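Local structure of dienelactone hydrolase (Anabaena variabilis, 2O2G) at residues 196-200 against 201-205. The protein probably acts as a hydrolase of the dienelactone hydrolase family, with an alpha/beta-hydrolase fold. Residues are numbered along the deposited sequence; the frame is centred on the assembly and turned at random.
Sequences RASHL and FEEPG
The loop between strand 189-194 and helix 206-221, which in alpha/beta-hydrolases carries the catalytic histidine, is tied to itself here by S198 and E203. OE1 of E203 accepts the backbone N of S198 at 2.9 Å in a nearly straight bond (166°), the N-H arriving from above the carboxylate plane. OE2 of E203 also accepts from OG of S198, but 2.4 Å is shorter than expected and that exact length is doubtful. Glutamate suits its place because its chain, folded back by a bend at chi2 (73°), is long enough to bring a two-oxygen acceptor to the S198 N-H. Serine offers a short hydroxyl that can also serve a water, which donates to S198 OG and to E202 OE1 and accepts from L200 N. The backbone makes a type I turn from S198 to F201, closed by F201 N on S198 O at 3.0 Å. S198 O also lies over the centre of the F201 ring, 4.1 Å above its plane. Phenylalanine supplies apolar surface: the buried F201 ring has CD2 3.8 Å from CB of A197, where a small methyl fits, and packs on A206 and V210 of helix 206-221. Within the turn, ND1 of H199 is hydrogen-bonded to OD2 of D171, and the H199 side chain touches S122, geometry consistent with the Ser-His-Asp triad of an alpha/beta-hydrolase.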
loop_
_atom_site.group_PDB
_atom_site.type_symbol
_atom_site.label_atom_id
_atom_site.label_comp_id
_atom_site.label_asym_id
_atom_site.label_seq_id
_atom_site.Cartn_x
_atom_site.Cartn_y
_atom_site.Cartn_z
ATOM N N ARG A 196 6.550 -2.037 -21.270
ATOM C CA ARG A 196 7.485 -0.931 -21.471
ATOM C C ARG A 196 7.407 0.152 -20.405
ATOM O O ARG A 196 7.447 1.331 -20.713
ATOM C CB ARG A 196 7.265 -0.314 -22.852
ATOM C CG ARG A 196 7.393 -1.297 -24.007
ATOM C CD ARG A 196 7.195 -0.618 -25.353
ATOM N NE ARG A 196 5.941 0.143 -25.410
ATOM C CZ ARG A 196 4.705 -0.373 -25.491
ATOM N NH1 ARG A 196 4.482 -1.685 -25.482
ATOM N NH2 ARG A 196 3.657 0.442 -25.551
ATOM N N ALA A 197 7.243 -0.270 -19.152
ATOM C CA ALA A 197 7.269 0.613 -18.003
ATOM C C ALA A 197 8.483 0.177 -17.176
ATOM O O ALA A 197 8.759 -1.024 -17.072
ATOM C CB ALA A 197 5.999 0.469 -17.183
ATOM N N SER A 198 9.198 1.140 -16.591
ATOM C CA SER A 198 10.385 0.830 -15.741
ATOM C C SER A 198 10.009 0.808 -14.243
ATOM O O SER A 198 8.836 0.864 -13.900
ATOM C CB SER A 198 11.530 1.788 -16.071
ATOM O OG SER A 198 11.074 3.114 -16.103
ATOM N N HIS A 199 10.979 0.701 -13.340
ATOM C CA HIS A 199 10.658 0.513 -11.928
ATOM C C HIS A 199 9.564 1.398 -11.307
ATOM O O HIS A 199 8.689 0.894 -10.593
ATOM C CB HIS A 199 11.928 0.482 -11.040
ATOM C CG HIS A 199 11.647 0.044 -9.641
ATOM N ND1 HIS A 199 11.273 -1.249 -9.330
ATOM C CD2 HIS A 199 11.591 0.741 -8.480
ATOM C CE1 HIS A 199 11.041 -1.335 -8.031
ATOM N NE2 HIS A 199 11.211 -0.137 -7.495
ATOM N N LEU A 200 9.601 2.707 -11.541
ATOM C CA LEU A 200 8.611 3.616 -10.925
ATOM C C LEU A 200 7.525 4.072 -11.892
ATOM O O LEU A 200 6.850 5.108 -11.641
ATOM C CB LEU A 200 9.286 4.858 -10.333
ATOM C CG LEU A 200 10.318 4.612 -9.239
ATOM C CD1 LEU A 200 11.046 5.897 -8.950
ATOM C CD2 LEU A 200 9.633 4.061 -7.989
ATOM N N PHE A 201 7.377 3.332 -12.995
ATOM C CA PHE A 201 6.278 3.581 -13.913
ATOM C C PHE A 201 6.228 5.015 -14.344
ATOM O O PHE A 201 5.174 5.636 -14.361
ATOM C CB PHE A 201 4.953 3.176 -13.250
ATOM C CG PHE A 201 4.924 1.746 -12.844
ATOM C CD1 PHE A 201 5.446 1.352 -11.617
ATOM C CD2 PHE A 201 4.453 0.783 -13.704
ATOM C CE1 PHE A 201 5.467 0.031 -11.256
ATOM C CE2 PHE A 201 4.478 -0.548 -13.335
ATOM C CZ PHE A 201 4.993 -0.912 -12.101
ATOM N N GLU A 202 7.393 5.513 -14.746
ATOM C CA GLU A 202 7.536 6.897 -15.156
ATOM C C GLU A 202 7.193 7.184 -16.604
ATOM O O GLU A 202 6.955 8.315 -16.947
ATOM C CB GLU A 202 8.965 7.356 -14.894
ATOM C CG GLU A 202 9.262 7.546 -13.424
ATOM C CD GLU A 202 10.742 7.748 -13.164
ATOM O OE1 GLU A 202 11.548 6.936 -13.679
ATOM O OE2 GLU A 202 11.090 8.693 -12.420
ATOM N N GLU A 203 7.150 6.168 -17.449
ATOM C CA GLU A 203 6.863 6.369 -18.863
ATOM C C GLU A 203 5.415 6.845 -19.071
ATOM O O GLU A 203 4.556 6.588 -18.257
ATOM C CB GLU A 203 7.117 5.098 -19.662
ATOM C CG GLU A 203 8.586 4.622 -19.688
ATOM C CD GLU A 203 9.075 4.010 -18.360
ATOM O OE1 GLU A 203 8.277 3.766 -17.402
ATOM O OE2 GLU A 203 10.283 3.733 -18.277
ATOM N N PRO A 204 5.146 7.563 -20.169
ATOM C CA PRO A 204 3.789 8.051 -20.358
ATOM C C PRO A 204 2.745 6.954 -20.215
ATOM O O PRO A 204 2.907 5.894 -20.804
ATOM C CB PRO A 204 3.798 8.554 -21.802
ATOM C CG PRO A 204 5.188 8.953 -22.042
ATOM C CD PRO A 204 6.023 7.962 -21.275
ATOM N N GLY A 205 1.699 7.214 -19.422
ATOM C CA GLY A 205 0.580 6.293 -19.280
ATOM C C GLY A 205 0.778 5.147 -18.320
ATOM O O GLY A 205 -0.188 4.532 -17.924
HETATM O O HOH W 1 10.924 4.320 -13.465
#